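Long-range contacts in putative exported protein (Bordetella pertussis Tohama I, PDB 2PFZ), which binds pyroglutamic acid as the extracytoplasmic solute receptor of a tripartite ATP-independent periplasmic (TRAP) transport system, probably delivering it to the membrane components: residues Glu63-Asn68 and Pro206-Leu211; Gly138-Ala143 and Val175-Met180. All coordinates share one frame; numbering follows the deposited sequence.

Contact 1: residues Glu63-Asn68 and Pro206-Leu211; sequences EILLTN and PKNAVL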
ATOM      1  N   GLU A  63       0.664  -4.657 -10.356  1.00 15.11           N
ATOM      2  CA  GLU A  63       0.497  -3.792  -9.186  1.00 15.17           C
ATOM      3  C   GLU A  63       1.123  -4.434  -7.940  1.00 15.06           C
ATOM      4  O   GLU A  63       0.824  -5.608  -7.597  1.00 15.53           O
ATOM      5  CB  GLU A  63      -0.985  -3.520  -8.930  1.00 15.18           C
ATOM      6  CG  GLU A  63      -1.159  -2.451  -7.857  1.00 15.14           C
ATOM      7  CD  GLU A  63      -2.443  -2.544  -7.101  1.00 14.80           C
ATOM      8  OE1 GLU A  63      -2.894  -3.677  -6.754  1.00 15.00           O
ATOM      9  OE2 GLU A  63      -2.973  -1.452  -6.815  1.00 14.81           O
ATOM     10  N   ILE A  64       1.998  -3.684  -7.273  1.00 14.89           N
ATOM     11  CA  ILE A  64       2.615  -4.146  -6.035  1.00 14.34           C
ATOM     12  C   ILE A  64       2.297  -3.176  -4.884  1.00 13.98           C
ATOM     13  O   ILE A  64       1.843  -2.059  -5.126  1.00 13.88           O
ATOM     14  CB  ILE A  64       4.168  -4.272  -6.131  1.00 14.55           C
ATOM     15  CG1 ILE A  64       4.819  -2.925  -6.491  1.00 13.48           C
ATOM     16  CG2 ILE A  64       4.617  -5.423  -7.085  1.00 13.63           C
ATOM     17  CD1 ILE A  64       6.224  -2.779  -5.944  1.00 10.99           C
ATOM     18  N   LEU A  65       2.522  -3.634  -3.653  1.00 13.21           N
ATOM     19  CA  LEU A  65       2.516  -2.797  -2.460  1.00 13.04           C
ATOM     20  C   LEU A  65       3.980  -2.546  -2.181  1.00 13.02           C
ATOM     21  O   LEU A  65       4.732  -3.506  -1.940  1.00 12.38           O
ATOM     22  CB  LEU A  65       1.939  -3.570  -1.275  1.00 12.81           C
ATOM     23  CG  LEU A  65       1.992  -2.858   0.079  1.00 13.86           C
ATOM     24  CD1 LEU A  65       0.980  -1.752   0.091  1.00 15.19           C
ATOM     25  CD2 LEU A  65       1.768  -3.893   1.207  1.00 14.41           C
ATOM     26  N   LEU A  66       4.400  -1.285  -2.215  1.00 13.28           N
ATOM     27  CA  LEU A  66       5.846  -0.992  -2.134  1.00 13.43           C
ATOM     28  C   LEU A  66       6.483  -1.631  -0.912  1.00 14.21           C
ATOM     29  O   LEU A  66       7.556  -2.229  -1.003  1.00 15.65           O
ATOM     30  CB  LEU A  66       6.104   0.517  -2.117  1.00 13.73           C
ATOM     31  CG  LEU A  66       5.699   1.294  -3.371  1.00 12.83           C
ATOM     32  CD1 LEU A  66       5.761   2.795  -3.161  1.00 14.19           C
ATOM     33  CD2 LEU A  66       6.574   0.860  -4.532  1.00 16.03           C
ATOM     34  N   THR A  67       5.839  -1.477   0.243  1.00 14.65           N
ATOM     35  CA  THR A  67       6.402  -1.968   1.502  1.00 15.19           C
ATOM     36  C   THR A  67       6.586  -3.494   1.592  1.00 15.45           C
ATOM     37  O   THR A  67       7.292  -3.961   2.468  1.00 15.34           O
ATOM     38  CB  THR A  67       5.650  -1.419   2.764  1.00 15.46           C
ATOM     39  OG1 THR A  67       4.229  -1.561   2.611  1.00 15.94           O
ATOM     40  CG2 THR A  67       6.010   0.044   3.009  1.00 16.28           C
ATOM     41  N   ASN A  68       5.953  -4.266   0.701  1.00 15.36           N
ATOM     42  CA  ASN A  68       6.233  -5.704   0.652  1.00 16.07           C
ATOM     43  C   ASN A  68       7.689  -5.978   0.319  1.00 16.24           C
ATOM     44  O   ASN A  68       8.196  -7.094   0.571  1.00 16.03           O
ATOM     45  CB  ASN A  68       5.354  -6.426  -0.369  1.00 16.56           C
ATOM     46  CG  ASN A  68       4.066  -6.951   0.220  1.00 17.05           C
ATOM     47  OD1 ASN A  68       3.069  -7.140  -0.509  1.00 17.62           O
ATOM     48  ND2 ASN A  68       4.074  -7.229   1.527  1.00 13.39           N
ATOM     49  N   PRO A 206       0.432   3.670   3.119  1.00 13.08           N
ATOM     50  CA  PRO A 206       1.332   2.901   2.273  1.00 11.54           C
ATOM     51  C   PRO A 206       0.824   2.964   0.838  1.00 12.55           C
ATOM     52  O   PRO A 206      -0.383   3.000   0.615  1.00 12.82           O
ATOM     53  CB  PRO A 206       1.185   1.479   2.830  1.00 12.64           C
ATOM     54  CG  PRO A 206      -0.217   1.407   3.345  1.00 12.15           C
ATOM     55  CD  PRO A 206      -0.614   2.834   3.736  1.00 12.64           C
ATOM     56  N   LYS A 207       1.729   2.961  -0.135  1.00 12.42           N
ATOM     57  CA  LYS A 207       1.292   3.049  -1.542  1.00 12.61           C
ATOM     58  C   LYS A 207       1.390   1.718  -2.263  1.00 12.61           C
ATOM     59  O   LYS A 207       2.274   0.912  -1.974  1.00 13.45           O
ATOM     60  CB  LYS A 207       2.119   4.094  -2.305  1.00 12.64           C
ATOM     61  CG  LYS A 207       2.049   5.529  -1.713  1.00 13.35           C
ATOM     62  CD  LYS A 207       2.737   6.593  -2.616  1.00 12.94           C
ATOM     63  CE  LYS A 207       4.220   6.298  -2.788  1.00 13.66           C
ATOM     64  NZ  LYS A 207       4.912   6.164  -1.463  1.00 13.42           N
ATOM     65  N   ASN A 208       0.472   1.505  -3.196  1.00 13.77           N
ATOM     66  CA  ASN A 208       0.689   0.547  -4.294  1.00 13.95           C
ATOM     67  C   ASN A 208       1.385   1.247  -5.445  1.00 14.34           C
ATOM     68  O   ASN A 208       1.362   2.481  -5.531  1.00 14.86           O
ATOM     69  CB  ASN A 208      -0.646  -0.057  -4.739  1.00 13.92           C
ATOM     70  CG  ASN A 208      -1.202  -1.022  -3.718  1.00 14.18           C
ATOM     71  OD1 ASN A 208      -0.554  -1.317  -2.711  1.00 14.87           O
ATOM     72  ND2 ASN A 208      -2.408  -1.515  -3.960  1.00 13.99           N
ATOM     73  N   ALA A 209       2.001   0.470  -6.333  1.00 14.16           N
ATOM     74  CA  ALA A 209       2.641   1.019  -7.506  1.00 13.36           C
ATOM     75  C   ALA A 209       2.349   0.081  -8.651  1.00 13.28           C
ATOM     76  O   ALA A 209       2.402  -1.150  -8.505  1.00 11.98           O
ATOM     77  CB  ALA A 209       4.162   1.118  -7.315  1.00 13.54           C
ATOM     78  N   VAL A 210       2.066   0.672  -9.803  1.00 13.39           N
ATOM     79  CA  VAL A 210       1.917  -0.123 -11.013  1.00 13.77           C
ATOM     80  C   VAL A 210       3.243  -0.023 -11.769  1.00 14.24           C
ATOM     81  O   VAL A 210       3.679   1.075 -12.128  1.00 14.19           O
ATOM     82  CB  VAL A 210       0.736   0.361 -11.851  1.00 14.21           C
ATOM     83  CG1 VAL A 210       0.719  -0.346 -13.222  1.00 13.69           C
ATOM     84  CG2 VAL A 210      -0.570   0.105 -11.080  1.00 14.64           C
ATOM     85  N   LEU A 211       3.879  -1.179 -11.951  1.00 14.91           N
ATOM     86  CA  LEU A 211       5.194  -1.300 -12.569  1.00 15.57           C
ATOM     87  C   LEU A 211       5.011  -1.862 -13.953  1.00 16.20           C
ATOM     88  O   LEU A 211       4.082  -2.624 -14.196  1.00 16.31           O
ATOM     89  CB  LEU A 211       6.074  -2.266 -11.788  1.00 14.95           C
ATOM     90  CG  LEU A 211       6.152  -2.149 -10.265  1.00 15.51           C
ATOM     91  CD1 LEU A 211       7.212  -3.150  -9.751  1.00 14.38           C
ATOM     92  CD2 LEU A 211       6.488  -0.726  -9.829  1.00 18.85           C
TER
HETATM   93  O   HOH W   1       3.704   0.556   0.714  1.00 11.24           O
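Ile64 and Ala209 form the hydrogen-bonded pair of an antiparallel ladder, Ile64 N to Ala209 O at 2.8 Å and nearly straight (169°), with Ala209 N returning a bond to Ile64 O. Beyond the strand end, Leu66 N donates to Lys207 O at 3.1 Å, so the ladder reaches into the first turn of 3-10 helix. Water 1 links Thr67 N to Lys207 O where the chains part.

Strand 207-213 is the middle of a three-stranded sheet, between 61-65 and 111-118, in this DctP-family binding protein, and Pro206 just before it touches the bound pyroglutamic acid.

The face carrying Glu63, Leu65, Asn208 and Val210 mixes a polar pair with apolar contacts. Asn208 ND2 makes a weak, bent bond to Glu63 OE2 at 2.9 Å, the carboxylate and amide planes 76° apart. Glu63 CG lies anti to the backbone N (chi1 -171°), and the chain beyond it is extended, carrying the carboxylate across to the amide. Thr7 binds Glu63 OE1, while Trp119 of the ligand pocket donates to Asn208 OD1; a side chain with both donor and acceptor suits this buried place. Leu65 CD1 packs against Asn208 OD1 at 3.2 Å and Pro206 CB.

Ile64 and Ala209 carry the other face, where Ile64 CD1 meets Leu211 CD1 at 4.0 Å, the side chains crossing at about a right angle. At the strand end, Leu66 sets CD2 on the small Ala209 CB at 3.7 Å and CD1 on Lys207 CE, whose ammonium forms a salt bridge to Asp79 and a hydrogen bond to Gln98.

Contact 2: residues Gly138-Ala143 and Val175-Met180; sequences GLKWRA and VIDSYM. With PCA (pyroglutamic acid), chain B.
Lys140 O takes a sound bond from Asp177 N at 2.8 Å (163°), in the carbonyl plane, and a weak, long one from Ser178 N. The Asp177 carboxylate turns back on the same residue: Lys140 N donates weakly to both its oxygens, the nearer being OD1 at 2.9 Å. Asp177 CG sits between the backbone N and the carbonyl carbon (chi1 57°), and the short aspartate arm brings its oxygens to this amide. Ser178 OG donates to Asp177 OD1 at 3.0 Å, nearly along the C-O axis, helping to fix the carboxylate's rotation. The Lys140 side chain crosses that of Asp177 at about a right angle, its ammonium binding Gly174 O.

Arg142 N donates to Ser178 O at 2.9 Å, in a parallel pairing within the six-stranded mixed sheet of this solute-binding fold. Trp141 and Met180 meet beside this pairing: Met180 CG is 3.5 Å from Trp141 CZ2, and SD lies at the edge of the six-membered ring, a Met-aromatic contact. Water 2 bridges the two strands, donating to Arg142 O and Met180 O and accepting weakly from Trp141 NE1. The branched Ile176 packs CG1 and CD1 against Arg142 CB, giving the arginine stem an apolar neighbour.

The Arg142 side chain crosses that of Tyr179 obliquely, NH1 lying 3.5 Å from Tyr179 CD2, with guanidinium and ring planes 86° apart. Arg142 NH1 binds OXT at 2.9 Å and NH2 binds O at 2.8 Å of pyroglutamic acid, an end-on bidentate pairing. Arg142 NE donates to Val162 O, a further tie on the group's orientation; Ser181, Ser182 and Thr185 add bonds to the ligand. Paired donors matching paired acceptors would explain recognition of an acid, and the opposite charges probably strengthen the grip.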
ATOM      1  N   GLY A 138       1.397  -8.504  23.256  1.00 29.37           N
ATOM      2  CA  GLY A 138       0.744  -9.809  23.196  1.00 28.58           C
ATOM      3  C   GLY A 138      -0.411  -9.938  22.217  1.00 27.91           C
ATOM      4  O   GLY A 138      -1.045 -10.990  22.138  1.00 27.82           O
ATOM      5  N   LEU A 139      -0.690  -8.884  21.452  1.00 27.31           N
ATOM      6  CA  LEU A 139      -1.727  -8.956  20.418  1.00 26.51           C
ATOM      7  C   LEU A 139      -1.358 -10.059  19.409  1.00 25.73           C
ATOM      8  O   LEU A 139      -0.181 -10.227  19.117  1.00 25.39           O
ATOM      9  CB  LEU A 139      -1.894  -7.582  19.725  1.00 26.85           C
ATOM     10  CG  LEU A 139      -2.871  -6.570  20.366  1.00 27.22           C
ATOM     11  CD1 LEU A 139      -2.848  -5.230  19.646  1.00 27.37           C
ATOM     12  CD2 LEU A 139      -4.295  -7.159  20.379  1.00 27.90           C
ATOM     13  N   LYS A 140      -2.357 -10.807  18.929  1.00 25.22           N
ATOM     14  CA  LYS A 140      -2.194 -11.797  17.858  1.00 25.56           C
ATOM     15  C   LYS A 140      -2.349 -11.044  16.536  1.00 23.60           C
ATOM     16  O   LYS A 140      -3.440 -10.947  15.993  1.00 23.77           O
ATOM     17  CB  LYS A 140      -3.258 -12.909  17.930  1.00 25.73           C
ATOM     18  CG  LYS A 140      -3.193 -13.820  19.163  1.00 28.09           C
ATOM     19  CD  LYS A 140      -4.092 -15.059  18.979  1.00 28.24           C
ATOM     20  CE  LYS A 140      -5.556 -14.764  19.298  1.00 31.07           C
ATOM     21  NZ  LYS A 140      -6.447 -15.925  18.987  1.00 36.19           N
ATOM     22  N   TRP A 141      -1.245 -10.512  16.038  1.00 21.72           N
ATOM     23  CA  TRP A 141      -1.263  -9.464  15.023  1.00 20.94           C
ATOM     24  C   TRP A 141      -1.109 -10.039  13.617  1.00 20.63           C
ATOM     25  O   TRP A 141      -0.287 -10.919  13.405  1.00 21.83           O
ATOM     26  CB  TRP A 141      -0.093  -8.550  15.333  1.00 22.40           C
ATOM     27  CG  TRP A 141       0.085  -7.296  14.543  1.00 21.16           C
ATOM     28  CD1 TRP A 141       0.574  -7.190  13.271  1.00 24.49           C
ATOM     29  CD2 TRP A 141      -0.075  -5.953  15.029  1.00 21.23           C
ATOM     30  NE1 TRP A 141       0.683  -5.853  12.916  1.00 22.18           N
ATOM     31  CE2 TRP A 141       0.315  -5.078  13.984  1.00 22.35           C
ATOM     32  CE3 TRP A 141      -0.504  -5.402  16.258  1.00 24.01           C
ATOM     33  CZ2 TRP A 141       0.260  -3.674  14.107  1.00 23.87           C
ATOM     34  CZ3 TRP A 141      -0.561  -3.989  16.391  1.00 21.71           C
ATOM     35  CH2 TRP A 141      -0.170  -3.145  15.315  1.00 22.45           C
ATOM     36  N   ARG A 142      -1.910  -9.550  12.686  1.00 19.11           N
ATOM     37  CA  ARG A 142      -1.758  -9.872  11.273  1.00 18.78           C
ATOM     38  C   ARG A 142      -0.908  -8.794  10.588  1.00 18.41           C
ATOM     39  O   ARG A 142      -1.293  -7.615  10.527  1.00 18.47           O
ATOM     40  CB  ARG A 142      -3.126 -10.004  10.610  1.00 18.20           C
ATOM     41  CG  ARG A 142      -3.094 -10.178   9.063  1.00 18.10           C
ATOM     42  CD  ARG A 142      -3.320  -8.828   8.333  1.00 17.21           C
ATOM     43  NE  ARG A 142      -3.255  -8.941   6.870  1.00 16.78           N
ATOM     44  CZ  ARG A 142      -3.580  -7.952   6.038  1.00 17.45           C
ATOM     45  NH1 ARG A 142      -4.030  -6.783   6.519  1.00 17.85           N
ATOM     46  NH2 ARG A 142      -3.470  -8.141   4.723  1.00 17.93           N
ATOM     47  N   ALA A 143       0.248  -9.207  10.084  1.00 17.74           N
ATOM     48  CA  ALA A 143       1.088  -8.317   9.301  1.00 16.81           C
ATOM     49  C   ALA A 143       0.695  -8.489   7.849  1.00 16.52           C
ATOM     50  O   ALA A 143       0.183  -9.533   7.459  1.00 15.96           O
ATOM     51  CB  ALA A 143       2.563  -8.650   9.490  1.00 17.28           C
ATOM     52  N   VAL A 175      -6.685 -17.148  13.944  1.00 31.05           N
ATOM     53  CA  VAL A 175      -5.225 -17.110  13.955  1.00 30.72           C
ATOM     54  C   VAL A 175      -4.711 -15.729  14.368  1.00 29.81           C
ATOM     55  O   VAL A 175      -3.627 -15.607  14.959  1.00 30.21           O
ATOM     56  CB  VAL A 175      -4.637 -17.521  12.569  1.00 30.85           C
ATOM     57  CG1 VAL A 175      -3.129 -17.445  12.579  1.00 32.24           C
ATOM     58  CG2 VAL A 175      -5.099 -18.945  12.185  1.00 31.64           C
ATOM     59  N   ILE A 176      -5.486 -14.691  14.041  1.00 29.11           N
ATOM     60  CA  ILE A 176      -5.151 -13.297  14.375  1.00 27.77           C
ATOM     61  C   ILE A 176      -6.382 -12.559  14.903  1.00 27.21           C
ATOM     62  O   ILE A 176      -7.497 -12.828  14.460  1.00 27.24           O
ATOM     63  CB  ILE A 176      -4.540 -12.532  13.145  1.00 27.67           C
ATOM     64  CG1 ILE A 176      -5.553 -12.373  11.989  1.00 27.33           C
ATOM     65  CG2 ILE A 176      -3.248 -13.188  12.688  1.00 27.25           C
ATOM     66  CD1 ILE A 176      -6.345 -11.017  12.011  1.00 26.17           C
ATOM     67  N   ASP A 177      -6.170 -11.631  15.839  1.00 26.48           N
ATOM     68  CA  ASP A 177      -7.261 -10.916  16.531  1.00 25.93           C
ATOM     69  C   ASP A 177      -7.204  -9.395  16.329  1.00 24.54           C
ATOM     70  O   ASP A 177      -8.060  -8.641  16.844  1.00 23.91           O
ATOM     71  CB  ASP A 177      -7.239 -11.224  18.051  1.00 26.90           C
ATOM     72  CG  ASP A 177      -5.894 -10.878  18.728  1.00 28.52           C
ATOM     73  OD1 ASP A 177      -5.106 -10.074  18.193  1.00 31.82           O
ATOM     74  OD2 ASP A 177      -5.603 -11.399  19.837  1.00 32.39           O
ATOM     75  N   SER A 178      -6.163  -8.956  15.620  1.00 22.95           N
ATOM     76  CA  SER A 178      -5.820  -7.545  15.494  1.00 21.50           C
ATOM     77  C   SER A 178      -4.901  -7.369  14.286  1.00 21.03           C
ATOM     78  O   SER A 178      -4.248  -8.317  13.857  1.00 20.85           O
ATOM     79  CB  SER A 178      -5.082  -7.057  16.747  1.00 21.62           C
ATOM     80  OG  SER A 178      -3.824  -7.718  16.892  1.00 20.65           O
ATOM     81  N   TYR A 179      -4.874  -6.147  13.761  1.00 20.82           N
ATOM     82  CA  TYR A 179      -3.947  -5.721  12.727  1.00 19.21           C
ATOM     83  C   TYR A 179      -4.007  -4.216  12.426  1.00 18.85           C
ATOM     84  O   TYR A 179      -4.964  -3.543  12.774  1.00 18.95           O
ATOM     85  CB  TYR A 179      -4.123  -6.529  11.436  1.00 19.11           C
ATOM     86  CG  TYR A 179      -5.390  -6.330  10.654  1.00 18.57           C
ATOM     87  CD1 TYR A 179      -6.571  -6.979  11.025  1.00 18.32           C
ATOM     88  CD2 TYR A 179      -5.404  -5.548   9.484  1.00 15.31           C
ATOM     89  CE1 TYR A 179      -7.738  -6.817  10.286  1.00 17.76           C
ATOM     90  CE2 TYR A 179      -6.572  -5.369   8.759  1.00 17.63           C
ATOM     91  CZ  TYR A 179      -7.740  -6.014   9.159  1.00 19.00           C
ATOM     92  OH  TYR A 179      -8.914  -5.880   8.424  1.00 19.55           O
ATOM     93  N   MET A 180      -2.976  -3.703  11.763  1.00 18.23           N
ATOM     94  CA  MET A 180      -3.062  -2.361  11.181  1.00 17.55           C
ATOM     95  C   MET A 180      -3.295  -2.422   9.680  1.00 18.09           C
ATOM     96  O   MET A 180      -2.712  -3.260   8.996  1.00 17.76           O
ATOM     97  CB  MET A 180      -1.871  -1.495  11.533  1.00 17.72           C
ATOM     98  CG  MET A 180      -1.840  -1.133  13.024  1.00 15.84           C
ATOM     99  SD  MET A 180      -0.486  -0.052  13.479  1.00 18.04           S
ATOM    100  CE  MET A 180      -1.085   1.517  12.859  1.00 16.71           C
TER
HETATM  101  N   PCA B   1      -4.719  -2.714   3.030  1.00 15.94           N
HETATM  102  CA  PCA B   1      -3.695  -3.638   2.504  1.00 16.87           C
HETATM  103  CB  PCA B   1      -2.308  -2.995   2.535  1.00 16.52           C
HETATM  104  CG  PCA B   1      -2.494  -1.621   3.152  1.00 15.73           C
HETATM  105  CD  PCA B   1      -3.977  -1.520   3.362  1.00 15.83           C
HETATM  106  OE  PCA B   1      -4.538  -0.484   3.749  1.00 15.77           O
HETATM  107  C   PCA B   1      -3.665  -4.830   3.433  1.00 17.64           C
HETATM  108  O   PCA B   1      -3.152  -5.906   3.097  1.00 17.85           O
HETATM  109  OXT PCA B   1      -4.172  -4.712   4.560  1.00 17.91           O
HETATM  110  O   HOH W   2      -0.722  -4.893  10.251  1.00 14.64           O

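How the contacts relate
After strands 2-6 and 35-39, the chain forms strand 61-65, passes through 111-118 and then enters the six-stranded mixed sheet at 123-126. There 138-143 is followed, after a run containing helices 146-155 and 167-172, by 175-180, so contact 2 closes its own smaller loop. Only later does the chain return to the three-stranded sheet, where 206-211 meets 63-68 and contact 1 closes a larger loop, within which contact 2 is wholly nested. Their centres are 22 Å apart and their nearest atoms about 7 Å, with no touch. Both contacts supply a pocket residue, so the ligand lies between the three-stranded and the six-stranded sheet.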